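Local coordinates for protein Cag-Z (Helicobacter pylori, PDB 1S2X) that is of unknown function but, being encoded in the cag pathogenicity island, probably serves the type IV secretion system specified there, at residues 47-55 with 138-147. The protein carries 1 engineered substitution. Residues are numbered along the deposited sequence; the frame is centred on the assembly and turned at random.
Sequences KDSNDPQDF and LPREYLPPFI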
# COMPACT_ATOMS: atom_id res chain seq x y z
N LYS A 47 9.00 -22.75 -10.36
CA LYS A 47 9.65 -23.73 -9.49
C LYS A 47 10.38 -24.78 -10.31
O LYS A 47 11.37 -25.37 -9.89
CB LYS A 47 8.60 -24.36 -8.57
CG LYS A 47 9.13 -25.35 -7.56
CD LYS A 47 8.32 -25.33 -6.28
CE LYS A 47 9.12 -24.75 -5.12
NZ LYS A 47 10.55 -25.15 -5.19
N ASP A 48 9.90 -25.06 -11.53
CA ASP A 48 10.63 -26.04 -12.33
C ASP A 48 11.64 -25.39 -13.27
O ASP A 48 12.03 -26.01 -14.26
CB ASP A 48 9.67 -26.92 -13.14
CG ASP A 48 8.64 -27.60 -12.26
OD1 ASP A 48 7.47 -27.69 -12.68
OD2 ASP A 48 8.99 -28.03 -11.14
N SER A 49 12.07 -24.15 -12.98
CA SER A 49 13.05 -23.54 -13.88
C SER A 49 14.33 -24.38 -13.94
O SER A 49 14.82 -24.85 -12.91
CB SER A 49 13.36 -22.10 -13.46
OG SER A 49 12.17 -21.34 -13.28
N ASN A 50 14.91 -24.57 -15.11
CA ASN A 50 16.13 -25.38 -15.19
C ASN A 50 17.37 -24.70 -14.63
O ASN A 50 18.26 -25.38 -14.11
CB ASN A 50 16.43 -25.74 -16.65
CG ASN A 50 15.32 -26.59 -17.23
OD1 ASN A 50 14.95 -26.43 -18.39
ND2 ASN A 50 14.80 -27.50 -16.41
N ASP A 51 17.46 -23.38 -14.76
CA ASP A 51 18.69 -22.65 -14.45
C ASP A 51 18.40 -21.16 -14.34
O ASP A 51 17.31 -20.76 -14.75
CB ASP A 51 19.72 -22.94 -15.56
CG ASP A 51 19.18 -22.53 -16.91
OD1 ASP A 51 18.80 -23.43 -17.69
OD2 ASP A 51 19.12 -21.31 -17.19
N PRO A 52 19.31 -20.36 -13.80
CA PRO A 52 19.08 -18.92 -13.64
C PRO A 52 18.48 -18.22 -14.84
O PRO A 52 17.55 -17.41 -14.73
CB PRO A 52 20.51 -18.41 -13.42
CG PRO A 52 21.18 -19.51 -12.67
CD PRO A 52 20.62 -20.77 -13.25
N GLN A 53 18.97 -18.45 -16.06
CA GLN A 53 18.37 -17.62 -17.11
C GLN A 53 17.10 -18.26 -17.64
O GLN A 53 16.29 -17.63 -18.32
CB GLN A 53 19.38 -17.33 -18.23
CG GLN A 53 20.47 -16.33 -17.88
CD GLN A 53 19.96 -15.03 -17.29
OE1 GLN A 53 19.03 -14.40 -17.80
NE2 GLN A 53 20.59 -14.58 -16.21
N ASP A 54 16.90 -19.54 -17.32
CA ASP A 54 15.63 -20.17 -17.74
C ASP A 54 14.53 -19.67 -16.81
O ASP A 54 13.39 -19.52 -17.23
CB ASP A 54 15.70 -21.69 -17.71
CG ASP A 54 14.42 -22.39 -18.09
OD1 ASP A 54 13.88 -22.15 -19.19
OD2 ASP A 54 13.94 -23.22 -17.28
N PHE A 55 14.90 -19.44 -15.56
CA PHE A 55 14.05 -18.80 -14.57
C PHE A 55 13.62 -17.42 -15.10
O PHE A 55 12.44 -17.07 -15.12
CB PHE A 55 14.79 -18.66 -13.24
CG PHE A 55 14.11 -17.76 -12.22
CD1 PHE A 55 14.63 -16.52 -11.90
CD2 PHE A 55 12.95 -18.16 -11.59
CE1 PHE A 55 14.01 -15.70 -10.97
CE2 PHE A 55 12.32 -17.35 -10.66
CZ PHE A 55 12.85 -16.11 -10.34
N LEU A 138 5.58 -12.25 -7.14
CA LEU A 138 6.74 -13.13 -7.30
C LEU A 138 6.62 -14.11 -6.13
O LEU A 138 7.06 -13.81 -5.02
CB LEU A 138 8.07 -12.39 -7.27
CG LEU A 138 9.33 -13.29 -7.41
CD1 LEU A 138 9.29 -14.03 -8.74
CD2 LEU A 138 10.61 -12.48 -7.25
N PRO A 139 5.96 -15.24 -6.35
CA PRO A 139 5.53 -16.05 -5.21
C PRO A 139 6.74 -16.78 -4.64
O PRO A 139 7.39 -17.59 -5.30
CB PRO A 139 4.52 -17.01 -5.83
CG PRO A 139 4.97 -17.15 -7.26
CD PRO A 139 5.57 -15.83 -7.64
N ARG A 140 7.07 -16.49 -3.39
CA ARG A 140 8.23 -17.13 -2.78
C ARG A 140 8.11 -18.64 -2.81
O ARG A 140 9.11 -19.35 -2.88
CB ARG A 140 8.39 -16.67 -1.33
CG ARG A 140 9.78 -16.20 -0.96
CD ARG A 140 10.88 -17.12 -1.45
NE ARG A 140 12.22 -16.63 -1.10
CZ ARG A 140 13.37 -17.27 -1.24
NH1 ARG A 140 13.42 -18.50 -1.74
NH2 ARG A 140 14.49 -16.68 -0.87
N GLU A 141 6.88 -19.17 -2.76
CA GLU A 141 6.82 -20.63 -2.64
C GLU A 141 7.09 -21.36 -3.96
O GLU A 141 7.17 -22.59 -3.87
CB GLU A 141 5.47 -21.02 -2.06
CG GLU A 141 4.29 -20.85 -3.00
CD GLU A 141 3.58 -19.52 -2.86
OE1 GLU A 141 2.41 -19.44 -3.28
OE2 GLU A 141 4.19 -18.55 -2.34
N TYR A 142 7.24 -20.70 -5.10
CA TYR A 142 7.48 -21.31 -6.41
C TYR A 142 8.83 -20.91 -6.98
O TYR A 142 9.13 -21.15 -8.16
CB TYR A 142 6.34 -20.97 -7.41
CG TYR A 142 5.04 -21.52 -6.85
CD1 TYR A 142 4.92 -22.89 -6.66
CD2 TYR A 142 3.97 -20.71 -6.49
CE1 TYR A 142 3.76 -23.45 -6.15
CE2 TYR A 142 2.81 -21.26 -5.97
CZ TYR A 142 2.71 -22.63 -5.80
OH TYR A 142 1.57 -23.20 -5.28
N LEU A 143 9.66 -20.32 -6.15
CA LEU A 143 11.01 -19.91 -6.53
C LEU A 143 11.97 -21.10 -6.52
O LEU A 143 12.06 -21.76 -5.47
CB LEU A 143 11.55 -18.86 -5.56
CG LEU A 143 11.30 -17.38 -5.85
CD1 LEU A 143 10.04 -17.16 -6.65
CD2 LEU A 143 11.25 -16.60 -4.54
N PRO A 144 12.68 -21.37 -7.61
CA PRO A 144 13.65 -22.47 -7.65
C PRO A 144 14.71 -22.35 -6.56
O PRO A 144 15.10 -21.25 -6.14
CB PRO A 144 14.31 -22.33 -9.02
CG PRO A 144 13.48 -21.41 -9.82
CD PRO A 144 12.62 -20.62 -8.88
N PRO A 145 15.24 -23.48 -6.11
CA PRO A 145 16.12 -23.49 -4.94
C PRO A 145 17.45 -22.80 -5.22
O PRO A 145 18.19 -22.43 -4.32
CB PRO A 145 16.34 -24.98 -4.66
CG PRO A 145 16.08 -25.65 -5.97
CD PRO A 145 15.06 -24.83 -6.69
N PHE A 146 17.78 -22.60 -6.49
CA PHE A 146 19.04 -21.97 -6.84
C PHE A 146 18.91 -20.48 -7.03
O PHE A 146 19.82 -19.82 -7.53
CB PHE A 146 19.59 -22.63 -8.12
CG PHE A 146 18.61 -22.74 -9.27
CD1 PHE A 146 17.98 -23.93 -9.58
CD2 PHE A 146 18.32 -21.64 -10.06
CE1 PHE A 146 17.11 -24.04 -10.65
CE2 PHE A 146 17.44 -21.72 -11.13
CZ PHE A 146 16.83 -22.93 -11.43
N ILE A 147 17.79 -19.87 -6.66
CA ILE A 147 17.70 -18.42 -6.94
C ILE A 147 18.18 -17.58 -5.77
O ILE A 147 17.81 -17.79 -4.62
CB ILE A 147 16.24 -18.11 -7.33
CG1 ILE A 147 15.78 -19.05 -8.45
CG2 ILE A 147 16.04 -16.67 -7.72
CD1 ILE A 147 16.59 -18.86 -9.73
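Phe-55 lays one ring face over the tip of Ile-147, whose CD1 sits 4.0 Å from the Phe-55 ring centroid, 24° off the normal, as a CH-pi contact. This is the start of helix 52-68 packing against the loop that joins helices 105-135 and 149-158 in an all-helical chain, well away from its centre. The same ring, swung to the far side of the backbone N (chi1 168°), meets Pro-144, whose CD lies 3.7 Å from Phe-55 CD2, the proline set square to the phenylalanine side chain. Pro-144 opens a type I turn to Ile-147 that carries Phe-146 across to the N-terminus of the helix. There the far end of the Phe-146 ring, CE1, CZ and CE2, meets the backbone of 49-52, with Phe-146 CE2 3.9 Å from Pro-52 CD. Asp-51 is the N-cap of that helix: its OD2 accepts Asp-54 N from above the carboxylate plane and, weakly, Gln-53 N, while Asp-54 OD2 takes Asn-50 N through its anti lone pair and forms a salt bridge with Arg-58. At the start of 47-55, the bent Lys-47 chain folds over the backbone of 141-143, Lys-47 CE approaching Glu-141 O to 3.2 Å. Ser-49 O faces the edge of the Phe-146 ring, 3.1 Å from Phe-146 CZ.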